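PDB 3S99: basic membrane lipoprotein from Brucella melitensis biovar Abortus, which binds adenine and probably other purines such as guanine, and may deliver them to an ABC-type uptake system. Local coordinates for residues F40-T43 with Y44-Q48; G72-A75 with E76-K80; A201-L204 with I205-V209. All coordinates share one frame; numbering follows the deposited sequence.

Contact 1: F40-T43 with Y44-Q48; sequences FGWT and YQHDQ. With ADE (adenine), chain T.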
loop_
_atom_site.group_PDB
_atom_site.type_symbol
_atom_site.label_atom_id
_atom_site.label_comp_id
_atom_site.label_asym_id
_atom_site.label_seq_id
_atom_site.Cartn_x
_atom_site.Cartn_y
_atom_site.Cartn_z
ATOM N N PHE A 40 7.376 1.536 -11.432
ATOM C CA PHE A 40 6.246 0.762 -11.960
ATOM C C PHE A 40 5.431 0.079 -10.852
ATOM O O PHE A 40 4.836 -0.976 -11.070
ATOM C CB PHE A 40 6.671 -0.212 -13.068
ATOM C CG PHE A 40 6.968 0.468 -14.360
ATOM C CD1 PHE A 40 5.935 0.884 -15.188
ATOM C CD2 PHE A 40 8.264 0.761 -14.721
ATOM C CE1 PHE A 40 6.201 1.553 -16.385
ATOM C CE2 PHE A 40 8.547 1.438 -15.921
ATOM C CZ PHE A 40 7.516 1.833 -16.749
ATOM N N GLY A 41 5.406 0.726 -9.685
ATOM C CA GLY A 41 4.671 0.262 -8.498
ATOM C C GLY A 41 4.059 1.458 -7.787
ATOM O O GLY A 41 3.187 2.131 -8.335
ATOM N N TRP A 42 4.550 1.734 -6.580
ATOM C CA TRP A 42 3.955 2.722 -5.684
ATOM C C TRP A 42 3.973 4.118 -6.253
ATOM O O TRP A 42 2.947 4.766 -6.318
ATOM C CB TRP A 42 4.715 2.746 -4.356
ATOM C CG TRP A 42 4.292 3.862 -3.441
ATOM C CD1 TRP A 42 4.865 5.102 -3.302
ATOM C CD2 TRP A 42 3.171 3.832 -2.567
ATOM N NE1 TRP A 42 4.179 5.834 -2.336
ATOM C CE2 TRP A 42 3.118 5.080 -1.896
ATOM C CE3 TRP A 42 2.226 2.849 -2.250
ATOM C CZ2 TRP A 42 2.137 5.375 -0.931
ATOM C CZ3 TRP A 42 1.214 3.159 -1.325
ATOM C CH2 TRP A 42 1.185 4.408 -0.672
ATOM N N THR A 43 5.148 4.627 -6.622
ATOM C CA THR A 43 5.205 6.010 -7.111
ATOM C C THR A 43 4.516 6.114 -8.486
ATOM O O THR A 43 3.809 7.088 -8.801
ATOM C CB THR A 43 6.630 6.543 -7.135
ATOM O OG1 THR A 43 7.029 6.830 -5.779
ATOM C CG2 THR A 43 6.715 7.831 -7.991
ATOM N N TYR A 44 4.684 5.071 -9.287
ATOM C CA TYR A 44 4.057 4.998 -10.604
ATOM C C TYR A 44 2.526 5.161 -10.512
ATOM O O TYR A 44 1.942 5.908 -11.279
ATOM C CB TYR A 44 4.403 3.656 -11.225
ATOM C CG TYR A 44 3.703 3.343 -12.515
ATOM C CD1 TYR A 44 4.073 3.978 -13.698
ATOM C CD2 TYR A 44 2.693 2.372 -12.573
ATOM C CE1 TYR A 44 3.440 3.657 -14.922
ATOM C CE2 TYR A 44 2.059 2.051 -13.783
ATOM C CZ TYR A 44 2.438 2.689 -14.936
ATOM O OH TYR A 44 1.812 2.409 -16.108
ATOM N N GLN A 45 1.893 4.430 -9.590
ATOM C CA GLN A 45 0.452 4.547 -9.356
ATOM C C GLN A 45 0.058 5.956 -8.927
ATOM O O GLN A 45 -0.949 6.481 -9.375
ATOM C CB GLN A 45 -0.024 3.596 -8.261
ATOM C CG GLN A 45 -0.587 2.256 -8.642
ATOM C CD GLN A 45 -1.461 2.181 -9.877
ATOM O OE1 GLN A 45 -0.976 1.838 -10.937
ATOM N NE2 GLN A 45 -2.748 2.433 -9.728
ATOM N N HIS A 46 0.846 6.585 -8.052
ATOM C CA HIS A 46 0.599 8.000 -7.767
ATOM C C HIS A 46 0.653 8.868 -9.018
ATOM O O HIS A 46 -0.220 9.715 -9.232
ATOM C CB HIS A 46 1.522 8.524 -6.669
ATOM C CG HIS A 46 1.155 8.045 -5.302
ATOM N ND1 HIS A 46 0.017 8.482 -4.635
ATOM C CD2 HIS A 46 1.777 7.176 -4.468
ATOM C CE1 HIS A 46 -0.023 7.909 -3.447
ATOM N NE2 HIS A 46 1.018 7.096 -3.327
ATOM N N ASP A 47 1.647 8.630 -9.879
ATOM C CA ASP A 47 1.859 9.479 -11.023
ATOM C C ASP A 47 0.842 9.168 -12.110
ATOM O O ASP A 47 0.455 10.070 -12.833
ATOM C CB ASP A 47 3.263 9.276 -11.572
ATOM C CG ASP A 47 3.692 10.366 -12.529
ATOM O OD1 ASP A 47 3.840 11.554 -12.103
ATOM O OD2 ASP A 47 3.914 10.024 -13.694
ATOM N N GLN A 48 0.412 7.912 -12.227
ATOM C CA GLN A 48 -0.685 7.584 -13.159
ATOM C C GLN A 48 -1.971 8.265 -12.699
ATOM O O GLN A 48 -2.805 8.620 -13.509
ATOM C CB GLN A 48 -0.892 6.067 -13.301
ATOM C CG GLN A 48 0.279 5.361 -13.940
ATOM C CD GLN A 48 0.350 5.642 -15.417
ATOM O OE1 GLN A 48 1.152 6.450 -15.876
ATOM N NE2 GLN A 48 -0.501 4.988 -16.163
HETATM N N9 ADE T . 4.000 5.336 2.496
HETATM C C8 ADE T . 3.011 4.489 2.947
HETATM N N7 ADE T . 2.948 3.335 2.328
HETATM C C5 ADE T . 4.000 3.487 1.417
HETATM C C6 ADE T . 4.455 2.606 0.475
HETATM N N6 ADE T . 3.801 1.440 0.370
HETATM N N1 ADE T . 5.513 2.991 -0.311
HETATM C C2 ADE T . 6.067 4.199 -0.109
HETATM N N3 ADE T . 5.716 5.134 0.774
HETATM C C4 ADE T . 4.664 4.686 1.499
#
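Trp42 and His46, one helical turn apart, meet edge to face at the start of helix 42-57, the helix of the beta-alpha-beta unit that joins strands 27-32 and 61-66 in this PnrA-like purine-binding protein. This is the tight, buried side of the contact. The imidazole presents its edge to one face of the indole in an offset edge-to-face pair, with His46 NE2 3.2 Å from Trp42 CZ2 and the planes at 72°. The opposite face of the indole belongs to adenine: Trp42 NE1 lies 3.3 Å from C2 of the base, so the indole is layered between histidine and ligand. With CG anti to the backbone N (chi1 172°), the Trp42 side chain projects into the pocket, and its NE1 is hydrogen-bonded to Thr93 O. His46 is held in turn by a hydrogen bond between its ND1 and Tyr259 OH and by stacking on Trp255. A broad aromatic surface suits position 42, where a flat base must be covered; a smaller ring suits position 46, where it fits edge-on against that surface.

The other side, at Phe40 and Tyr44, is looser and only partly shielded from solvent. Their rings meet obliquely, centroids 4.9 Å apart, and Phe40 CD1 comes 3.7 Å from Tyr44 CE1. Gln48 CG lies over the other face of the tyrosine ring. Gly41 occupies the N-cap position in a backbone conformation that glycine adopts readily; the carboxylate of Asp39 accepts hydrogen bonds from several NH groups of this first turn. The opening helical bond runs from Gln45 N to Gly41 O, 2.9 Å long and 163° at the hydrogen.

Contact 2: G72-A75 with E76-K80; sequences GADA and ERSIK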
loop_
_atom_site.group_PDB
_atom_site.type_symbol
_atom_site.label_atom_id
_atom_site.label_comp_id
_atom_site.label_asym_id
_atom_site.label_seq_id
_atom_site.Cartn_x
_atom_site.Cartn_y
_atom_site.Cartn_z
ATOM N N GLY A 72 12.488 13.773 6.017
ATOM C CA GLY A 72 13.269 14.685 6.833
ATOM C C GLY A 72 13.568 15.992 6.115
ATOM O O GLY A 72 12.651 16.612 5.581
ATOM N N ALA A 73 14.831 16.425 6.136
ATOM C CA ALA A 73 15.208 17.768 5.610
ATOM C C ALA A 73 14.861 17.943 4.127
ATOM O O ALA A 73 14.346 18.979 3.743
ATOM C CB ALA A 73 16.699 18.080 5.852
ATOM N N ASP A 74 15.105 16.910 3.320
ATOM C CA ASP A 74 14.793 16.931 1.871
ATOM C C ASP A 74 13.309 17.155 1.659
ATOM O O ASP A 74 12.925 18.038 0.890
ATOM C CB ASP A 74 15.266 15.624 1.212
ATOM C CG ASP A 74 15.192 15.644 -0.336
ATOM O OD1 ASP A 74 14.908 16.704 -0.953
ATOM O OD2 ASP A 74 15.424 14.556 -0.920
ATOM N N ALA A 75 12.468 16.407 2.393
ATOM C CA ALA A 75 11.037 16.569 2.297
ATOM C C ALA A 75 10.586 17.980 2.700
ATOM O O ALA A 75 9.831 18.623 1.985
ATOM C CB ALA A 75 10.253 15.447 3.117
ATOM N N GLU A 76 11.043 18.469 3.830
ATOM C CA GLU A 76 10.721 19.858 4.237
ATOM C C GLU A 76 11.055 20.883 3.146
ATOM O O GLU A 76 10.189 21.679 2.760
ATOM C CB GLU A 76 11.435 20.225 5.561
ATOM C CG GLU A 76 10.951 19.367 6.762
ATOM C CD GLU A 76 11.803 19.536 8.024
ATOM O OE1 GLU A 76 12.505 20.546 8.124
ATOM O OE2 GLU A 76 11.748 18.676 8.926
ATOM N N ARG A 77 12.281 20.824 2.612
ATOM C CA ARG A 77 12.737 21.804 1.615
ATOM C C ARG A 77 11.958 21.625 0.330
ATOM O O ARG A 77 11.561 22.591 -0.285
ATOM C CB ARG A 77 14.223 21.647 1.324
ATOM C CG ARG A 77 14.853 22.723 0.385
ATOM C CD ARG A 77 16.306 22.419 0.010
ATOM N NE ARG A 77 16.443 21.046 -0.445
ATOM C CZ ARG A 77 17.117 20.070 0.169
ATOM N NH1 ARG A 77 17.825 20.284 1.284
ATOM N NH2 ARG A 77 17.106 18.853 -0.374
ATOM N N SER A 78 11.698 20.371 -0.056
ATOM C CA SER A 78 11.035 20.103 -1.328
ATOM C C SER A 78 9.543 20.515 -1.305
ATOM O O SER A 78 9.034 21.076 -2.283
ATOM C CB SER A 78 11.206 18.640 -1.727
ATOM O OG SER A 78 12.569 18.299 -1.920
ATOM N N ILE A 79 8.839 20.190 -0.214
ATOM C CA ILE A 79 7.482 20.660 -0.004
ATOM C C ILE A 79 7.414 22.201 0.045
ATOM O O ILE A 79 6.547 22.819 -0.591
ATOM C CB ILE A 79 6.844 20.046 1.283
ATOM C CG1 ILE A 79 6.748 18.513 1.175
ATOM C CG2 ILE A 79 5.459 20.577 1.493
ATOM C CD1 ILE A 79 6.849 17.803 2.510
ATOM N N LYS A 80 8.327 22.831 0.784
ATOM C CA LYS A 80 8.374 24.310 0.841
ATOM C C LYS A 80 8.600 24.928 -0.532
ATOM O O LYS A 80 7.945 25.927 -0.903
ATOM C CB LYS A 80 9.440 24.829 1.827
#
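Helix 73-84 opens here with Gly72 at its N-cap position, and the contact is its first turns, tied by i to i+4 bonds from Glu76 N to Gly72 O (3.0 Å) onward. With the positive phi of Gly72, a beta carbon there would collide with the carbonyl oxygen of the residue before it, so glycine fits.

On the outer side Asp74 carries the polar contact. Its CG stands anti to the backbone N (chi1 -171°), which brings OD1 to a salt bridge with Arg77 NH2 at 3.1 Å; carboxylate and guanidinium planes are 31° apart. The other oxygen, OD2, accepts a hydrogen bond from Ala70 N, holding the carboxylate from two directions near the helix start, where a negative charge is probably favoured by the helix dipole.

The inner side is small and apolar. Ala75 CB lies 4.2 Å from Ile79 CD1, and both residues pack on Pro100 of helix 98-105, where a short methyl beside a branched chain suits packing against the proline.

Back on the Asp74 side, Ser78 is compact enough to turn back on its own helix: Asp74 O accepts both from Ser78 N and, at 2.8 Å, from Ser78 OG, which sits 43° above the carbonyl plane.

Contact 3: A201-L204 with I205-V209; sequences AKAL and IDQGV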
loop_
_atom_site.group_PDB
_atom_site.type_symbol
_atom_site.label_atom_id
_atom_site.label_comp_id
_atom_site.label_asym_id
_atom_site.label_seq_id
_atom_site.Cartn_x
_atom_site.Cartn_y
_atom_site.Cartn_z
ATOM N N ALA A 201 14.482 -10.984 -2.866
ATOM C CA ALA A 201 13.772 -11.990 -3.633
ATOM C C ALA A 201 14.651 -13.216 -3.957
ATOM O O ALA A 201 14.222 -14.349 -3.809
ATOM C CB ALA A 201 13.203 -11.365 -4.924
ATOM N N LYS A 202 15.882 -12.985 -4.393
ATOM C CA LYS A 202 16.795 -14.059 -4.708
ATOM C C LYS A 202 17.102 -14.869 -3.448
ATOM O O LYS A 202 17.072 -16.094 -3.468
ATOM C CB LYS A 202 18.083 -13.516 -5.311
ATOM C CG LYS A 202 17.901 -12.815 -6.670
ATOM C CD LYS A 202 19.238 -12.233 -7.177
ATOM C CE LYS A 202 19.090 -11.356 -8.427
ATOM N NZ LYS A 202 20.415 -10.877 -8.955
ATOM N N ALA A 203 17.383 -14.196 -2.341
ATOM C CA ALA A 203 17.644 -14.904 -1.097
ATOM C C ALA A 203 16.418 -15.719 -0.665
ATOM O O ALA A 203 16.564 -16.840 -0.215
ATOM C CB ALA A 203 18.048 -13.943 -0.010
ATOM N N LEU A 204 15.213 -15.171 -0.803
ATOM C CA LEU A 204 14.006 -15.922 -0.378
ATOM C C LEU A 204 13.738 -17.133 -1.272
ATOM O O LEU A 204 13.400 -18.198 -0.777
ATOM C CB LEU A 204 12.780 -15.007 -0.304
ATOM C CG LEU A 204 12.862 -13.957 0.793
ATOM C CD1 LEU A 204 11.792 -12.856 0.555
ATOM C CD2 LEU A 204 12.707 -14.631 2.151
ATOM N N ILE A 205 13.883 -16.967 -2.584
ATOM C CA ILE A 205 13.713 -18.076 -3.528
ATOM C C ILE A 205 14.813 -19.119 -3.334
ATOM O O ILE A 205 14.534 -20.310 -3.390
ATOM C CB ILE A 205 13.672 -17.578 -5.005
ATOM C CG1 ILE A 205 12.431 -16.688 -5.229
ATOM C CG2 ILE A 205 13.612 -18.731 -5.965
ATOM C CD1 ILE A 205 12.638 -15.598 -6.278
ATOM N N ASP A 206 16.045 -18.683 -3.069
ATOM C CA ASP A 206 17.141 -19.639 -2.803
ATOM C C ASP A 206 16.862 -20.425 -1.530
ATOM O O ASP A 206 17.281 -21.561 -1.427
ATOM C CB ASP A 206 18.508 -18.958 -2.678
ATOM C CG ASP A 206 19.001 -18.358 -3.995
ATOM O OD1 ASP A 206 18.442 -18.657 -5.073
ATOM O OD2 ASP A 206 19.968 -17.577 -3.940
ATOM N N GLN A 207 16.157 -19.809 -0.574
ATOM C CA GLN A 207 15.805 -20.478 0.678
ATOM C C GLN A 207 14.539 -21.356 0.567
ATOM O O GLN A 207 14.090 -21.903 1.571
ATOM C CB GLN A 207 15.607 -19.453 1.804
ATOM C CG GLN A 207 16.879 -18.727 2.261
ATOM C CD GLN A 207 16.563 -17.517 3.117
ATOM O OE1 GLN A 207 15.700 -17.579 3.988
ATOM N NE2 GLN A 207 17.248 -16.401 2.863
ATOM N N GLY A 208 13.940 -21.447 -0.627
ATOM C CA GLY A 208 12.891 -22.439 -0.917
ATOM C C GLY A 208 11.439 -21.971 -0.910
ATOM O O GLY A 208 10.541 -22.816 -0.979
ATOM N N VAL A 209 11.181 -20.661 -0.799
ATOM C CA VAL A 209 9.784 -20.181 -0.819
ATOM C C VAL A 209 9.228 -20.392 -2.217
ATOM O O VAL A 209 9.976 -20.367 -3.175
ATOM C CB VAL A 209 9.607 -18.689 -0.419
ATOM C CG1 VAL A 209 10.303 -18.389 0.932
ATOM C CG2 VAL A 209 10.062 -17.741 -1.535
#
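Leu204 O is approached by two backbone NH groups where helix 194-206 ends in a Schellman motif. The bond from Val209 N is weak by length, 3.3 Å, though straight at 167°; that from Gln207 N is weak and strongly bent, 3.2 Å long. Gln207 N makes its better bond to Ala203 O, at 3.0 Å. Gly208 N, meanwhile, donates to Ile205 O within the same closing turn. The reversal depends on Gly208, whose phi of 101° would drive any side chain into the carbonyl of the residue before it.

Beyond the glycine the chain brings Val209 back against the helix, and its CG2 packs 4.0 Å from Leu204 CB: the hydrophobic contact across the cap that accompanies Schellman endings. Apolar leucine and valine suit these buried places. Regular helical bonding precedes the cap, with Asp206 N held by Lys202 O at 2.8 Å. Gln207 is exposed, as befits a long polar residue; CG set anti to its carbonyl carbon (chi1 -68°) folds the chain back along the helix, laying NE2 3.9 Å from Ala203 CB. On another side of the helix Ile205 CD1 reaches toward Ala201 CB, 4.5 Å away.

The turn lies far from the adenine site and is plain packing at the end of the helix that precedes strand 211-214. Ala201 and Ile205 rest on Val224 of helix 220-227, Leu204 lies on Ile186 of strand 182-187 and Ile155 of strand 151-156, and Val209 touches Ile151 of that same strand.

How the contacts relate
All three contacts are helix ends, but they stand in very different relation to the adenine pocket. Contact 1 is part of it: Trp42 touches the ligand, and the nearest atoms of its side chain are about 3 Å from the side chain of Asp217 and about 6 Å from that of Trp191. Contact 2 is a helix start set back from the site, with the side chain of Ala75 about 12 Å from adenine; its centre is about 21 Å from that of contact 1. Contact 3, a helix finish, belongs to the part of the fold built around strands 151-156 and 182-187. Its centre lies about 26 Å from that of contact 1 and about 37 Å from that of contact 2, and none of the three touch.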